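Local coordinates for protein beta-glucosidase (Streptococcus pyogenes, PDB 4B3L) that hydrolyses beta-glycosidic bonds as a family 1 glycoside hydrolase, probably acting on 6-phosphorylated beta-glucosides, at residues H299-K304 and W320-Y325; N333-W338 and Y427-G432. All coordinates share one frame; numbering follows the deposited sequence.

Overall arrangement
Both contacts lie in loops that follow strands of the eight-stranded parallel barrel, the TIM barrel of family 1 glycoside hydrolases. Contact 1 comes first along the chain: it pairs strands 301-304 and 323-324 in the long excursion after barrel strand 292-296. Contact 2 opens later in the same excursion, at the hairpin turn 333-338, and reaches across to loop 427-432, which follows the last barrel strand, 409-415. The centres are about 21 Å apart, yet the two contacts touch where the rings of His-299 and Trp-338 meet. Contact 2 brings the excursion between barrel strands 292-296 and 361-366 against the loop after strand 409-415.

Contact 1 (H299-K304 and W320-Y325); sequences HPKRVK and WYYDPY
Lys-304 and Asp-323 pair through both of their backbone polar groups. Lys-304 N donates to Asp-323 O at 2.9 Å, and Asp-323 N returns a nearly straight bond to Lys-304 O, with 171° at the hydrogen. Next to it, Val-303 and Pro-324 form the antiparallel non-hydrogen-bonded pair, and Val-303 turns its own backbone bonds to Tyr-228 and Ala-230. The third bond, Tyr-325 N to Arg-302 O at 3.0 Å, is more bent, with 138° at the hydrogen; Pro-324 CA adds a CH...O contact to the same oxygen. Strand 323-324 is thus an outer strand of a small three-stranded mixed sheet, with 301-304 in the middle and 227-229 parallel to it on the other side.

The polar side-chain ends look elsewhere. Lys-304 NZ makes a salt bridge with Asp-307, whose backbone N binds Asp-323 OD2, so this third residue links the two side chains; the direct separation of Lys-304 NZ and Asp-323 OD2 is 4.8 Å. Arg-302 lays its CB at the edge of the Tyr-325 ring, then carries its guanidinium away to a salt bridge with Glu-339 and a cation-pi contact with Tyr-341. In Val-303, chi1 of -63° sets CG1 beside the backbone N and against the Tyr-322 ring, 3.7 Å from Tyr-322 CD1. Helix 234-257 covers this apolar pair with Ala-240 and Ala-243, and supplies Asn-247, whose ND2 bonds to the hydroxyl of the buried Tyr-322.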
loop_
_atom_site.group_PDB
_atom_site.type_symbol
_atom_site.label_atom_id
_atom_site.label_comp_id
_atom_site.label_asym_id
_atom_site.label_seq_id
_atom_site.Cartn_x
_atom_site.Cartn_y
_atom_site.Cartn_z
ATOM N N HIS A 299 -12.353 2.429 0.319
ATOM C CA HIS A 299 -13.508 3.333 0.251
ATOM C C HIS A 299 -13.598 4.018 -1.099
ATOM O O HIS A 299 -12.569 4.306 -1.759
ATOM C CB HIS A 299 -13.466 4.367 1.366
ATOM C CG HIS A 299 -12.287 5.310 1.266
ATOM N ND1 HIS A 299 -12.229 6.308 0.358
ATOM C CD2 HIS A 299 -11.076 5.343 1.960
ATOM C CE1 HIS A 299 -11.051 6.953 0.472
ATOM N NE2 HIS A 299 -10.352 6.368 1.454
ATOM N N PRO A 300 -14.826 4.289 -1.555
ATOM C CA PRO A 300 -14.884 5.027 -2.817
ATOM C C PRO A 300 -14.446 6.491 -2.589
ATOM O O PRO A 300 -14.276 6.910 -1.460
ATOM C CB PRO A 300 -16.377 4.981 -3.179
ATOM C CG PRO A 300 -17.069 4.975 -1.843
ATOM C CD PRO A 300 -16.121 4.261 -0.862
ATOM N N LYS A 301 -14.244 7.225 -3.671
ATOM C CA LYS A 301 -14.025 8.648 -3.647
ATOM C C LYS A 301 -15.119 9.276 -4.522
ATOM O O LYS A 301 -15.591 8.671 -5.511
ATOM C CB LYS A 301 -12.655 8.950 -4.218
ATOM C CG LYS A 301 -12.191 10.390 -4.105
ATOM C CD LYS A 301 -10.836 10.540 -4.807
ATOM C CE LYS A 301 -10.233 11.938 -4.666
ATOM N NZ LYS A 301 -10.043 12.324 -3.230
ATOM N N ARG A 302 -15.546 10.465 -4.134
ATOM C CA ARG A 302 -16.614 11.158 -4.833
ATOM C C ARG A 302 -16.260 12.613 -4.951
ATOM O O ARG A 302 -15.810 13.235 -3.980
ATOM C CB ARG A 302 -17.939 11.042 -4.083
ATOM C CG ARG A 302 -18.472 9.629 -3.943
ATOM C CD ARG A 302 -19.957 9.641 -3.594
ATOM N NE ARG A 302 -20.383 8.262 -3.326
ATOM C CZ ARG A 302 -20.832 7.437 -4.272
ATOM N NH1 ARG A 302 -20.941 7.870 -5.536
ATOM N NH2 ARG A 302 -21.190 6.187 -3.948
ATOM N N VAL A 303 -16.437 13.161 -6.150
ATOM C CA VAL A 303 -16.049 14.559 -6.357
ATOM C C VAL A 303 -17.104 15.419 -7.036
ATOM O O VAL A 303 -17.997 14.900 -7.723
ATOM C CB VAL A 303 -14.664 14.689 -7.046
ATOM C CG1 VAL A 303 -13.574 14.086 -6.156
ATOM C CG2 VAL A 303 -14.667 14.095 -8.457
ATOM N N LYS A 304 -17.039 16.722 -6.781
ATOM C CA LYS A 304 -17.779 17.698 -7.579
ATOM C C LYS A 304 -16.852 18.802 -8.053
ATOM O O LYS A 304 -15.675 18.894 -7.621
ATOM C CB LYS A 304 -18.929 18.305 -6.784
ATOM C CG LYS A 304 -18.456 19.071 -5.578
ATOM C CD LYS A 304 -19.583 19.443 -4.632
ATOM C CE LYS A 304 -18.970 20.119 -3.414
ATOM N NZ LYS A 304 -19.808 21.169 -2.768
ATOM N N TRP A 320 -7.497 22.046 -6.377
ATOM C CA TRP A 320 -7.955 23.144 -7.217
ATOM C C TRP A 320 -9.095 22.729 -8.087
ATOM O O TRP A 320 -10.107 23.429 -8.169
ATOM C CB TRP A 320 -6.848 23.587 -8.144
ATOM C CG TRP A 320 -5.825 24.493 -7.532
ATOM C CD1 TRP A 320 -5.745 24.937 -6.208
ATOM C CD2 TRP A 320 -4.659 25.071 -8.206
ATOM N NE1 TRP A 320 -4.649 25.742 -6.033
ATOM C CE2 TRP A 320 -3.951 25.863 -7.191
ATOM C CE3 TRP A 320 -4.159 25.031 -9.505
ATOM C CZ2 TRP A 320 -2.786 26.570 -7.487
ATOM C CZ3 TRP A 320 -2.987 25.746 -9.787
ATOM C CH2 TRP A 320 -2.314 26.496 -8.797
ATOM N N TYR A 321 -8.942 21.576 -8.742
ATOM C CA TYR A 321 -9.862 21.172 -9.790
ATOM C C TYR A 321 -11.059 20.321 -9.350
ATOM O O TYR A 321 -11.846 19.869 -10.206
ATOM C CB TYR A 321 -9.076 20.501 -10.896
ATOM C CG TYR A 321 -7.971 21.388 -11.423
ATOM C CD1 TYR A 321 -8.262 22.590 -12.082
ATOM C CD2 TYR A 321 -6.639 21.023 -11.284
ATOM C CE1 TYR A 321 -7.251 23.412 -12.569
ATOM C CE2 TYR A 321 -5.620 21.828 -11.786
ATOM C CZ TYR A 321 -5.932 23.023 -12.427
ATOM O OH TYR A 321 -4.909 23.813 -12.929
ATOM N N TYR A 322 -11.211 20.125 -8.034
ATOM C CA TYR A 322 -12.333 19.335 -7.500
ATOM C C TYR A 322 -12.489 19.507 -5.997
ATOM O O TYR A 322 -11.523 19.840 -5.294
ATOM C CB TYR A 322 -12.203 17.817 -7.834
ATOM C CG TYR A 322 -10.957 17.107 -7.294
ATOM C CD1 TYR A 322 -10.894 16.616 -5.982
ATOM C CD2 TYR A 322 -9.851 16.900 -8.119
ATOM C CE1 TYR A 322 -9.755 15.965 -5.505
ATOM C CE2 TYR A 322 -8.705 16.261 -7.654
ATOM C CZ TYR A 322 -8.658 15.799 -6.350
ATOM O OH TYR A 322 -7.503 15.193 -5.935
ATOM N N ASP A 323 -13.710 19.265 -5.523
ATOM C CA ASP A 323 -14.018 19.137 -4.105
ATOM C C ASP A 323 -14.579 17.739 -3.759
ATOM O O ASP A 323 -15.211 17.076 -4.593
ATOM C CB ASP A 323 -15.059 20.195 -3.689
ATOM C CG ASP A 323 -14.451 21.589 -3.469
ATOM O OD1 ASP A 323 -13.187 21.739 -3.487
ATOM O OD2 ASP A 323 -15.264 22.527 -3.285
ATOM N N PRO A 324 -14.354 17.287 -2.517
ATOM C CA PRO A 324 -15.083 16.105 -2.066
ATOM C C PRO A 324 -16.589 16.342 -2.202
ATOM O O PRO A 324 -17.018 17.502 -2.166
ATOM C CB PRO A 324 -14.698 16.012 -0.578
ATOM C CG PRO A 324 -13.342 16.665 -0.518
ATOM C CD PRO A 324 -13.460 17.828 -1.470
ATOM N N TYR A 325 -17.358 15.255 -2.361
ATOM C CA TYR A 325 -18.835 15.265 -2.412
ATOM C C TYR A 325 -19.407 14.138 -1.598
ATOM O O TYR A 325 -18.989 13.011 -1.771
ATOM C CB TYR A 325 -19.326 15.108 -3.849
ATOM C CG TYR A 325 -20.798 14.801 -3.977
ATOM C CD1 TYR A 325 -21.775 15.810 -3.734
ATOM C CD2 TYR A 325 -21.238 13.547 -4.373
ATOM C CE1 TYR A 325 -23.150 15.548 -3.866
ATOM C CE2 TYR A 325 -22.593 13.258 -4.500
ATOM C CZ TYR A 325 -23.557 14.270 -4.243
ATOM O OH TYR A 325 -24.911 14.014 -4.366
#

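Contact 2 (N333-W338 and Y427-G432); sequences NVDKGW and YKNRYG
Lys-336 lies against Asn-429 and Tyr-431 from a hairpin turn, where Gly-337 and Trp-338 together face Asn-333 in a G1 beta bulge joining strands 332-333 and 338-339. Backbone hydrogen bonds set this turn: Asn-333 O accepts from both Lys-336 N and Trp-338 N, and Asn-333 N donates to Trp-338 O at 2.7 Å. Gly-337 takes the positive phi of the bulge.

Across to loop 427-432, which follows the last strand of the TIM barrel, the contacts are van der Waals. The methylenes of Lys-336 run obliquely past the Asn-429 amide, CD 3.3 Å from OD1. At the other end of the amide, ND2 sits 3.7 Å from Asp-335 CB, the two side chains running past one another in opposing senses, carboxylate and amide planes 46° apart. The carboxylate of Asp-335 is held elsewhere, its OD1 bonded to Ser-371.

Tyr-431, its ring edge-to-face with Trp-415, comes at about a right angle to both Lys-336 and Trp-338. Chi1 of -142° sets Lys-336 CG over the centre of one face of the Trp-338 ring, 3.6 Å above the plane; the bend at chi2 (69°) then turns CD toward the Asn-429 amide. Further along the same chain, Lys-336 CE stops 3.6 Å from Tyr-431 OH, and that hydroxyl oxygen is also 3.6 Å from Trp-338 CZ3.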
loop_
_atom_site.group_PDB
_atom_site.type_symbol
_atom_site.label_atom_id
_atom_site.label_comp_id
_atom_site.label_asym_id
_atom_site.label_seq_id
_atom_site.Cartn_x
_atom_site.Cartn_y
_atom_site.Cartn_z
ATOM N N ASN A 333 -18.876 3.890 7.447
ATOM C CA ASN A 333 -18.103 3.551 8.642
ATOM C C ASN A 333 -17.778 4.795 9.462
ATOM O O ASN A 333 -16.847 5.553 9.121
ATOM C CB ASN A 333 -16.809 2.893 8.213
ATOM C CG ASN A 333 -15.879 2.591 9.362
ATOM O OD1 ASN A 333 -16.264 2.600 10.549
ATOM N ND2 ASN A 333 -14.633 2.280 9.015
ATOM N N VAL A 334 -18.522 4.979 10.553
ATOM C CA VAL A 334 -18.337 6.136 11.425
ATOM C C VAL A 334 -16.918 6.283 12.006
ATOM O O VAL A 334 -16.338 7.368 11.959
ATOM C CB VAL A 334 -19.396 6.192 12.546
ATOM C CG1 VAL A 334 -19.442 7.580 13.132
ATOM C CG2 VAL A 334 -20.762 5.865 11.982
ATOM N N ASP A 335 -16.349 5.207 12.529
ATOM C CA ASP A 335 -15.039 5.272 13.181
ATOM C C ASP A 335 -13.977 5.954 12.327
ATOM O O ASP A 335 -12.976 6.498 12.831
ATOM C CB ASP A 335 -14.548 3.851 13.481
ATOM C CG ASP A 335 -15.058 3.311 14.796
ATOM O OD1 ASP A 335 -15.099 4.048 15.778
ATOM O OD2 ASP A 335 -15.398 2.129 14.847
ATOM N N LYS A 336 -14.196 5.905 11.022
ATOM C CA LYS A 336 -13.191 6.315 10.065
ATOM C C LYS A 336 -13.737 7.403 9.119
ATOM O O LYS A 336 -12.991 7.967 8.301
ATOM C CB LYS A 336 -12.779 5.064 9.280
ATOM C CG LYS A 336 -11.322 4.970 8.936
ATOM C CD LYS A 336 -10.507 4.753 10.186
ATOM C CE LYS A 336 -9.053 4.790 9.809
ATOM N NZ LYS A 336 -8.848 5.981 8.957
ATOM N N GLY A 337 -15.040 7.677 9.221
ATOM C CA GLY A 337 -15.680 8.670 8.368
ATOM C C GLY A 337 -15.575 8.297 6.898
ATOM O O GLY A 337 -15.336 9.164 6.031
ATOM N N TRP A 338 -15.719 6.997 6.619
ATOM C CA TRP A 338 -15.548 6.486 5.256
ATOM C C TRP A 338 -16.793 5.877 4.738
ATOM O O TRP A 338 -17.538 5.227 5.492
ATOM C CB TRP A 338 -14.452 5.465 5.188
ATOM C CG TRP A 338 -13.074 6.042 5.199
ATOM C CD1 TRP A 338 -12.683 7.391 5.106
ATOM C CD2 TRP A 338 -11.839 5.294 5.261
ATOM N NE1 TRP A 338 -11.304 7.513 5.122
ATOM C CE2 TRP A 338 -10.737 6.295 5.206
ATOM C CE3 TRP A 338 -11.527 3.954 5.341
ATOM C CZ2 TRP A 338 -9.397 5.913 5.242
ATOM C CZ3 TRP A 338 -10.171 3.580 5.378
ATOM C CH2 TRP A 338 -9.134 4.534 5.326
ATOM N N TYR A 427 -3.199 2.242 17.245
ATOM C CA TYR A 427 -4.148 1.131 17.489
ATOM C C TYR A 427 -5.599 1.542 17.850
ATOM O O TYR A 427 -6.367 0.681 18.312
ATOM C CB TYR A 427 -3.641 0.211 18.611
ATOM C CG TYR A 427 -2.440 -0.534 18.178
ATOM C CD1 TYR A 427 -2.553 -1.744 17.505
ATOM C CD2 TYR A 427 -1.181 -0.012 18.393
ATOM C CE1 TYR A 427 -1.432 -2.423 17.080
ATOM C CE2 TYR A 427 -0.056 -0.675 17.977
ATOM C CZ TYR A 427 -0.179 -1.879 17.325
ATOM O OH TYR A 427 0.983 -2.517 16.907
ATOM N N LYS A 428 -5.932 2.826 17.630
ATOM C CA LYS A 428 -7.310 3.366 17.593
ATOM C C LYS A 428 -8.378 2.496 16.933
ATOM O O LYS A 428 -9.386 2.140 17.578
ATOM C CB LYS A 428 -7.314 4.744 16.925
ATOM C CG LYS A 428 -8.549 5.601 17.236
ATOM C CD LYS A 428 -8.606 6.902 16.379
ATOM C CE LYS A 428 -9.709 7.849 16.877
ATOM N NZ LYS A 428 -10.468 8.577 15.830
ATOM N N ASN A 429 -8.153 2.182 15.663
ATOM C CA ASN A 429 -8.999 1.325 14.835
ATOM C C ASN A 429 -8.282 -0.002 14.535
ATOM O O ASN A 429 -7.117 -0.020 14.175
ATOM C CB ASN A 429 -9.316 2.043 13.506
ATOM C CG ASN A 429 -9.870 3.486 13.715
ATOM O OD1 ASN A 429 -9.291 4.435 13.228
ATOM N ND2 ASN A 429 -10.988 3.635 14.447
ATOM N N ARG A 430 -8.983 -1.113 14.655
ATOM C CA ARG A 430 -8.373 -2.400 14.477
ATOM C C ARG A 430 -8.904 -2.899 13.181
ATOM O O ARG A 430 -10.100 -2.696 12.879
ATOM C CB ARG A 430 -8.812 -3.354 15.591
ATOM C CG ARG A 430 -8.605 -2.808 17.006
ATOM C CD ARG A 430 -7.101 -2.704 17.201
ATOM N NE ARG A 430 -6.737 -2.189 18.516
ATOM C CZ ARG A 430 -6.200 -2.945 19.474
ATOM N NH1 ARG A 430 -5.948 -4.264 19.280
ATOM N NH2 ARG A 430 -5.912 -2.372 20.631
ATOM N N TYR A 431 -8.034 -3.600 12.455
ATOM C CA TYR A 431 -8.327 -4.081 11.127
ATOM C C TYR A 431 -8.142 -5.578 11.076
ATOM O O TYR A 431 -8.352 -6.205 10.014
ATOM C CB TYR A 431 -7.333 -3.470 10.138
ATOM C CG TYR A 431 -7.735 -2.131 9.597
ATOM C CD1 TYR A 431 -7.453 -0.943 10.315
ATOM C CD2 TYR A 431 -8.394 -2.015 8.367
ATOM C CE1 TYR A 431 -7.821 0.307 9.822
ATOM C CE2 TYR A 431 -8.772 -0.755 7.874
ATOM C CZ TYR A 431 -8.486 0.395 8.609
ATOM O OH TYR A 431 -8.834 1.643 8.124
ATOM N N GLY A 432 -7.698 -6.164 12.182
ATOM C CA GLY A 432 -7.133 -7.509 12.084
ATOM C C GLY A 432 -8.174 -8.608 11.931
ATOM O O GLY A 432 -9.302 -8.528 12.510
#